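Local coordinates for protein possible marr-transcriptional regulator (PDB 4B8X) that is of unknown function but belongs to the MarR family and probably binds DNA as a winged-helix transcriptional regulator, at residues Leu41-Met54 and Thr93-Val105. Numbering follows the deposited sequence. Where two conformers were deposited one is given.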
ATOM      1  N   LEU A  41       3.143 -10.579 -14.245  1.00 10.95           N
ATOM      2  CA  LEU A  41       3.607 -11.822 -14.856  1.00 10.84           C
ATOM      3  C   LEU A  41       2.759 -12.994 -14.374  1.00 10.81           C
ATOM      4  O   LEU A  41       2.369 -13.859 -15.174  1.00 11.86           O
ATOM      5  CB  LEU A  41       5.062 -12.114 -14.539  1.00 11.40           C
ATOM      6  CG  LEU A  41       6.090 -11.177 -15.170  1.00 12.19           C
ATOM      7  CD1 LEU A  41       7.484 -11.448 -14.649  1.00 13.33           C
ATOM      8  CD2 LEU A  41       6.063 -11.316 -16.688  1.00 13.75           C
ATOM      9  N   VAL A  42       2.470 -13.086 -13.075  1.00 11.14           N
ATOM     10  CA  VAL A  42       1.678 -14.198 -12.568  1.00 11.14           C
ATOM     11  C   VAL A  42       0.300 -14.174 -13.256  1.00 11.66           C
ATOM     12  O   VAL A  42      -0.204 -15.220 -13.665  1.00 13.00           O
ATOM     13  CB  VAL A  42       1.508 -14.134 -11.028  1.00 12.17           C
ATOM     14  CG1 VAL A  42       0.511 -15.191 -10.584  1.00 14.79           C
ATOM     15  CG2 VAL A  42       2.845 -14.329 -10.352  1.00 13.33           C
ATOM     16  N   LEU A  43      -0.328 -13.002 -13.381  1.00 11.36           N
ATOM     17  CA  LEU A  43      -1.619 -12.903 -14.025  1.00 11.66           C
ATOM     18  C   LEU A  43      -1.558 -13.516 -15.422  1.00 12.03           C
ATOM     19  O   LEU A  43      -2.448 -14.261 -15.845  1.00 13.10           O
ATOM     20  CB  LEU A  43      -2.043 -11.444 -14.074  1.00 14.20           C
ATOM     21  CG  LEU A  43      -3.357 -11.116 -14.792  1.00 15.77           C
ATOM     22  CD1 LEU A  43      -4.568 -11.808 -14.198  1.00 20.22           C
ATOM     23  CD2 LEU A  43      -3.571  -9.602 -14.828  1.00 18.47           C
ATOM     24  N   LEU A  44      -0.525 -13.153 -16.184  1.00 11.69           N
ATOM     25  CA  LEU A  44      -0.397 -13.687 -17.540  1.00 12.51           C
ATOM     26  C   LEU A  44      -0.271 -15.222 -17.556  1.00 12.63           C
ATOM     27  O   LEU A  44      -0.778 -15.873 -18.455  1.00 13.90           O
ATOM     28  CB  LEU A  44       0.757 -13.006 -18.272  1.00 13.42           C
ATOM     29  CG  LEU A  44       0.552 -11.516 -18.562  1.00 12.91           C
ATOM     30  CD1 LEU A  44       1.826 -10.949 -19.161  1.00 15.01           C
ATOM     31  CD2 LEU A  44      -0.656 -11.299 -19.476  1.00 15.62           C
ATOM     32  N   THR A  45       0.405 -15.807 -16.567  1.00 12.42           N
ATOM     33  CA  THR A  45       0.555 -17.257 -16.507  1.00 12.82           C
ATOM     34  C   THR A  45      -0.742 -17.990 -16.179  1.00 13.19           C
ATOM     35  O   THR A  45      -0.763 -19.209 -16.294  1.00 16.42           O
ATOM     36  CB  THR A  45       1.672 -17.729 -15.555  1.00 14.18           C
ATOM     37  OG1 THR A  45       1.314 -17.447 -14.198  1.00 15.54           O
ATOM     38  CG2 THR A  45       3.019 -17.125 -15.888  1.00 15.43           C
ATOM     39  N   PHE A  46      -1.808 -17.266 -15.813  1.00 11.77           N
ATOM     40  CA  PHE A  46      -3.138 -17.856 -15.612  1.00 13.35           C
ATOM     41  C   PHE A  46      -4.129 -17.451 -16.711  1.00 15.32           C
ATOM     42  O   PHE A  46      -5.320 -17.740 -16.611  1.00 16.11           O
ATOM     43  CB  PHE A  46      -3.675 -17.516 -14.217  1.00 13.31           C
ATOM     44  CG  PHE A  46      -3.042 -18.312 -13.126  1.00 12.83           C
ATOM     45  CD1 PHE A  46      -3.407 -19.623 -12.902  1.00 16.61           C
ATOM     46  CD2 PHE A  46      -2.043 -17.762 -12.344  1.00 15.18           C
ATOM     47  CE1 PHE A  46      -2.808 -20.355 -11.898  1.00 18.45           C
ATOM     48  CE2 PHE A  46      -1.411 -18.511 -11.363  1.00 15.14           C
ATOM     49  CZ  PHE A  46      -1.811 -19.787 -11.124  1.00 15.78           C
ATOM     50  N   SER A  47      -3.624 -16.805 -17.760  1.00 15.11           N
ATOM     51  CA  SER A  47      -4.444 -16.323 -18.855  1.00 15.58           C
ATOM     52  C   SER A  47      -4.212 -17.204 -20.069  1.00 15.21           C
ATOM     53  O   SER A  47      -3.091 -17.661 -20.320  1.00 15.86           O
ATOM     54  CB  SER A  47      -4.048 -14.872 -19.156  1.00 17.24           C
ATOM     55  OG  SER A  47      -4.233 -14.033 -18.016  1.00 18.39           O
ATOM     56  N   LYS A  48      -5.269 -17.421 -20.856  1.00 16.43           N
ATOM     57  CA  LYS A  48      -5.121 -18.215 -22.055  1.00 17.66           C
ATOM     58  C   LYS A  48      -3.996 -17.647 -22.941  1.00 15.93           C
ATOM     59  O   LYS A  48      -3.953 -16.416 -23.241  1.00 17.53           O
ATOM     60  CB  LYS A  48      -6.438 -18.291 -22.852  1.00 19.44           C
ATOM     61  CG  LYS A  48      -6.339 -19.236 -24.054  1.00 23.33           C
ATOM     62  CD  LYS A  48      -7.665 -19.480 -24.752  1.00 29.74           C
ATOM     63  CE  LYS A  48      -7.486 -20.439 -25.928  1.00 35.58           C
ATOM     64  N   SER A  49      -3.132 -18.550 -23.422  1.00 17.73           N
ATOM     65  CA  SER A  49      -1.973 -18.245 -24.273  1.00 17.96           C
ATOM     66  C   SER A  49      -0.966 -17.280 -23.645  1.00 17.50           C
ATOM     67  O   SER A  49      -0.084 -16.752 -24.312  1.00 18.49           O
ATOM     68  CB  SER A  49      -2.408 -17.716 -25.633  1.00 21.07           C
ATOM     69  OG  SER A  49      -3.263 -18.637 -26.280  1.00 25.39           O
ATOM     70  N   GLY A  50      -1.087 -17.045 -22.358  1.00 15.07           N
ATOM     71  CA  GLY A  50      -0.206 -16.118 -21.672  1.00 14.72           C
ATOM     72  C   GLY A  50      -0.376 -14.672 -22.084  1.00 14.16           C
ATOM     73  O   GLY A  50       0.551 -13.876 -21.894  1.00 13.33           O
ATOM     74  N   GLU A  51      -1.580 -14.339 -22.558  1.00 14.26           N
ATOM     75  CA  GLU A  51      -1.838 -13.033 -23.168  0.50 16.24           C
ATOM     76  C   GLU A  51      -3.077 -12.371 -22.562  1.00 15.36           C
ATOM     77  O   GLU A  51      -4.067 -13.034 -22.261  1.00 16.21           O
ATOM     78  CB  GLU A  51      -1.986 -13.170 -24.710  0.50 16.22           C
ATOM     79  CG  GLU A  51      -3.327 -13.774 -25.151  0.50 20.72           C
ATOM     80  CD  GLU A  51      -3.646 -13.668 -26.644  0.50 24.39           C
ATOM     81  OE1 GLU A  51      -2.742 -13.808 -27.479  0.50 24.29           O
ATOM     82  OE2 GLU A  51      -4.833 -13.453 -26.985  0.50 30.13           O
ATOM     83  N   LEU A  52      -3.016 -11.059 -22.391  1.00 14.33           N
ATOM     84  CA  LEU A  52      -4.179 -10.267 -21.974  1.00 14.53           C
ATOM     85  C   LEU A  52      -4.127  -8.886 -22.589  1.00 14.04           C
ATOM     86  O   LEU A  52      -3.042  -8.312 -22.725  1.00 15.00           O
ATOM     87  CB  LEU A  52      -4.218 -10.068 -20.465  1.00 17.16           C
ATOM     88  CG  LEU A  52      -4.841 -11.126 -19.577  1.00 19.41           C
ATOM     89  CD1 LEU A  52      -4.892 -10.508 -18.179  1.00 19.77           C
ATOM     90  CD2 LEU A  52      -6.228 -11.584 -20.015  1.00 19.80           C
ATOM     91  N   PRO A  53      -5.290  -8.300 -22.884  1.00 15.54           N
ATOM     92  CA  PRO A  53      -5.285  -6.884 -23.242  1.00 16.02           C
ATOM     93  C   PRO A  53      -4.831  -6.028 -22.050  1.00 15.60           C
ATOM     94  O   PRO A  53      -5.137  -6.358 -20.895  1.00 16.07           O
ATOM     95  CB  PRO A  53      -6.752  -6.592 -23.575  1.00 20.73           C
ATOM     96  CG  PRO A  53      -7.368  -7.931 -23.844  1.00 19.86           C
ATOM     97  CD  PRO A  53      -6.640  -8.889 -22.958  1.00 16.92           C
ATOM     98  N   MET A  54      -4.141  -4.935 -22.332  1.00 17.97           N
ATOM     99  CA  MET A  54      -3.637  -4.102 -21.260  0.50 17.66           C
ATOM    100  C   MET A  54      -4.793  -3.507 -20.426  1.00 18.39           C
ATOM    101  O   MET A  54      -4.638  -3.332 -19.205  1.00 18.32           O
ATOM    102  CB  MET A  54      -2.639  -3.068 -21.808  0.50 17.89           C
ATOM    103  CG  MET A  54      -1.353  -3.722 -22.310  0.50 15.90           C
ATOM    104  SD  MET A  54      -0.179  -2.614 -23.114  0.50 19.80           S
ATOM    105  CE  MET A  54       0.239  -1.560 -21.728  0.50 17.06           C
ATOM    106  N   THR A  93      -4.077  -3.079 -26.981  1.00 22.97           N
ATOM    107  CA  THR A  93      -2.778  -3.719 -27.073  1.00 18.68           C
ATOM    108  C   THR A  93      -2.792  -4.953 -26.204  1.00 17.88           C
ATOM    109  O   THR A  93      -3.306  -4.917 -25.090  1.00 19.74           O
ATOM    110  CB  THR A  93      -1.664  -2.796 -26.546  1.00 21.04           C
ATOM    111  OG1 THR A  93      -1.656  -1.582 -27.301  1.00 28.39           O
ATOM    112  CG2 THR A  93      -0.293  -3.453 -26.643  1.00 22.81           C
ATOM    113  N   LEU A  94      -2.242  -6.040 -26.741  1.00 16.48           N
ATOM    114  CA  LEU A  94      -2.078  -7.288 -25.995  1.00 15.99           C
ATOM    115  C   LEU A  94      -0.652  -7.417 -25.452  1.00 15.18           C
ATOM    116  O   LEU A  94       0.323  -7.133 -26.154  1.00 18.54           O
ATOM    117  CB  LEU A  94      -2.320  -8.466 -26.938  1.00 18.48           C
ATOM    118  CG  LEU A  94      -3.706  -8.656 -27.528  1.00 22.60           C
ATOM    119  CD1 LEU A  94      -3.671  -9.838 -28.484  1.00 26.24           C
ATOM    120  CD2 LEU A  94      -4.739  -8.866 -26.436  1.00 28.02           C
ATOM    121  N   ALA A  95      -0.554  -7.834 -24.192  1.00 13.45           N
ATOM    122  CA  ALA A  95       0.703  -8.187 -23.564  1.00 12.93           C
ATOM    123  C   ALA A  95       0.785  -9.712 -23.417  1.00 13.55           C
ATOM    124  O   ALA A  95      -0.165 -10.310 -22.949  1.00 14.77           O
ATOM    125  CB  ALA A  95       0.840  -7.511 -22.204  1.00 16.33           C
ATOM    126  N   THR A  96       1.897 -10.319 -23.837  1.00 12.94           N
ATOM    127  CA  THR A  96       2.076 -11.772 -23.818  1.00 12.75           C
ATOM    128  C   THR A  96       3.372 -12.095 -23.081  1.00 13.12           C
ATOM    129  O   THR A  96       4.411 -11.548 -23.398  1.00 14.17           O
ATOM    130  CB  THR A  96       2.152 -12.333 -25.247  1.00 16.25           C
ATOM    131  OG1 THR A  96       1.036 -11.863 -26.020  1.00 19.22           O
ATOM    132  CG2 THR A  96       2.192 -13.856 -25.214  1.00 18.20           C
ATOM    133  N   ILE A  97       3.308 -13.009 -22.107  1.00 12.48           N
ATOM    134  CA  ILE A  97       4.520 -13.415 -21.395  1.00 11.83           C
ATOM    135  C   ILE A  97       5.395 -14.266 -22.307  1.00 13.75           C
ATOM    136  O   ILE A  97       4.896 -15.124 -23.041  1.00 15.69           O
ATOM    137  CB  ILE A  97       4.169 -14.152 -20.078  1.00 11.78           C
ATOM    138  CG1 ILE A  97       5.392 -14.315 -19.182  1.00 11.42           C
ATOM    139  CG2 ILE A  97       3.464 -15.476 -20.364  1.00 14.95           C
ATOM    140  CD1 ILE A  97       5.039 -14.801 -17.786  1.00 12.86           C
ATOM    141  N   THR A  98       6.697 -14.011 -22.260  1.00 12.57           N
ATOM    142  CA  THR A  98       7.663 -14.743 -23.049  1.00 13.72           C
ATOM    143  C   THR A  98       8.132 -15.984 -22.264  1.00 13.96           C
ATOM    144  O   THR A  98       7.885 -16.112 -21.069  1.00 13.77           O
ATOM    145  CB  THR A  98       8.884 -13.884 -23.371  1.00 14.03           C
ATOM    146  OG1 THR A  98       9.598 -13.608 -22.153  1.00 14.17           O
ATOM    147  CG2 THR A  98       8.484 -12.569 -24.087  1.00 15.86           C
ATOM    148  N   ASP A  99       8.823 -16.885 -22.934  1.00 14.56           N
ATOM    149  CA  ASP A  99       9.432 -18.015 -22.227  1.00 15.42           C
ATOM    150  C   ASP A  99      10.406 -17.571 -21.117  1.00 14.36           C
ATOM    151  O   ASP A  99      10.414 -18.151 -20.033  1.00 14.91           O
ATOM    152  CB  ASP A  99      10.137 -18.973 -23.207  1.00 18.46           C
ATOM    153  CG  ASP A  99       9.171 -19.774 -24.063  1.00 20.92           C
ATOM    154  OD1 ASP A  99       7.946 -19.768 -23.814  1.00 24.34           O
ATOM    155  OD2 ASP A  99       9.659 -20.426 -25.003  1.00 29.58           O
ATOM    156  N   LYS A 100      11.187 -16.522 -21.367  1.00 14.53           N
ATOM    157  CA  LYS A 100      12.062 -15.971 -20.329  1.00 14.90           C
ATOM    158  C   LYS A 100      11.211 -15.446 -19.159  1.00 13.31           C
ATOM    159  O   LYS A 100      11.536 -15.670 -17.994  1.00 14.26           O
ATOM    160  CB  LYS A 100      12.958 -14.875 -20.907  1.00 17.41           C
ATOM    161  CG  LYS A 100      13.921 -14.307 -19.882  1.00 17.90           C
ATOM    162  CD  LYS A 100      14.751 -13.186 -20.484  1.00 22.82           C
ATOM    163  CE  LYS A 100      15.790 -12.633 -19.516  1.00 24.23           C
ATOM    164  NZ  LYS A 100      16.407 -11.340 -19.972  1.00 31.35           N
ATOM    165  N   GLY A 101      10.099 -14.776 -19.474  1.00 12.44           N
ATOM    166  CA  GLY A 101       9.151 -14.331 -18.453  1.00 12.58           C
ATOM    167  C   GLY A 101       8.641 -15.462 -17.588  1.00 11.91           C
ATOM    168  O   GLY A 101       8.547 -15.342 -16.360  1.00 11.64           O
ATOM    169  N   ARG A 102       8.287 -16.573 -18.223  1.00 11.67           N
ATOM    170  CA  ARG A 102       7.809 -17.755 -17.500  1.00 12.52           C
ATOM    171  C   ARG A 102       8.892 -18.312 -16.583  1.00 12.79           C
ATOM    172  O   ARG A 102       8.609 -18.687 -15.452  1.00 13.07           O
ATOM    173  CB  ARG A 102       7.327 -18.809 -18.506  1.00 12.57           C
ATOM    174  CG  ARG A 102       6.074 -18.380 -19.249  1.00 13.54           C
ATOM    175  CD  ARG A 102       5.565 -19.471 -20.178  1.00 14.03           C
ATOM    176  NE  ARG A 102       4.435 -19.043 -20.994  1.00 14.30           N
ATOM    177  CZ  ARG A 102       3.168 -18.982 -20.578  1.00 16.18           C
ATOM    178  NH1 ARG A 102       2.827 -19.303 -19.332  1.00 14.61           N
ATOM    179  NH2 ARG A 102       2.203 -18.605 -21.417  1.00 17.30           N
ATOM    180  N   GLU A 103      10.132 -18.361 -17.053  1.00 13.35           N
ATOM    181  CA  GLU A 103      11.237 -18.847 -16.236  0.50 13.07           C
ATOM    182  C   GLU A 103      11.444 -17.960 -15.011  1.00 12.85           C
ATOM    183  O   GLU A 103      11.649 -18.451 -13.889  1.00 14.18           O
ATOM    184  CB  GLU A 103      12.536 -18.917 -17.048  0.50 15.65           C
ATOM    185  CG  GLU A 103      12.526 -19.949 -18.171  0.50 18.63           C
ATOM    186  CD  GLU A 103      13.668 -19.788 -19.158  0.50 23.33           C
ATOM    187  OE1 GLU A 103      14.486 -18.857 -18.981  0.50 26.63           O
ATOM    188  OE2 GLU A 103      13.750 -20.611 -20.099  0.50 30.88           O
ATOM    189  N   VAL A 104      11.411 -16.655 -15.221  1.00 14.13           N
ATOM    190  CA  VAL A 104      11.635 -15.717 -14.130  1.00 14.75           C
ATOM    191  C   VAL A 104      10.518 -15.790 -13.105  1.00 13.61           C
ATOM    192  O   VAL A 104      10.781 -15.853 -11.892  1.00 15.12           O
ATOM    193  CB  VAL A 104      11.827 -14.282 -14.672  1.00 15.76           C
ATOM    194  CG1 VAL A 104      11.698 -13.250 -13.555  1.00 20.81           C
ATOM    195  CG2 VAL A 104      13.145 -14.179 -15.448  1.00 17.61           C
ATOM    196  N   VAL A 105       9.270 -15.822 -13.555  1.00 14.09           N
ATOM    197  CA  VAL A 105       8.210 -15.815 -12.577  0.50 14.75           C
ATOM    198  C   VAL A 105       8.189 -17.160 -11.793  1.00 14.33           C
ATOM    199  O   VAL A 105       7.881 -17.150 -10.608  1.00 17.11           O
ATOM    200  CB  VAL A 105       6.866 -15.396 -13.219  0.50 11.91           C
ATOM    201  CG1 VAL A 105       6.270 -16.538 -14.030  0.50 10.60           C
ATOM    202  CG2 VAL A 105       5.875 -14.915 -12.171  0.50 10.91           C
TER
HETATM  203  O   HOH W   1       0.009 -18.740 -19.581  0.50 12.37           O
HETATM  204  O   HOH W   2       0.006 -20.233 -18.670  0.50 22.39           O
HETATM  205  O   HOH W   3       2.813 -16.923 -23.719  1.00 23.46           O
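I97 fills the angle between helix 35-45 and the start of helix 99-114, and can be followed from CB to CD1. Its CB lies 4.0 Å from L44 CB, the two side chains running past each other in opposite directions. CG2 sits beside G50 and covers one face of the R102 guanidinium, over its centre. CG1, anti to the backbone N (chi1 -168°), carries CD1 into a notch between L41 and T45, where CD1 touches T45 CG2 at 3.6 Å; a branched aliphatic chain suits a site with apolar neighbours on several sides. V105, one helical turn beyond G101, continues this apolar surface, its CG2 3.6 Å from V42 CG2.

T45 has two tasks: OG1 bonds back to V42 O at 2.7 Å, while CG2 touches both I97 CD1 and V105 CG1. A serine here would probably keep the hydroxyl bond but open a gap beside I97 CD1 and V105 CG1. The extended chain of R102 brings its guanidinium to the turn after helix 35-45, where waters link NH2 to L44 O and NH1 to T45 O. Its NH2 is also 3.5 Å from G50 CA; a side chain on G50 would collide with R102 and I97, and the positive phi there favours glycine too.

From G50 onward the backbones pair antiparallel. I97 N donates to G50 O, L52 and A95 exchange two bonds, and M54 N reaches T93 O nearly head-on, at a C=O...N angle of 172°. P53 has no N-H to give, which suits a non-hydrogen-bonded position opposite L94; its CG lies 3.8 Å from L94 CD2. Strand 81-85 borders the other side of 93-97, completing the small three-stranded antiparallel sheet of the winged helix-turn-helix fold of MarR regulators.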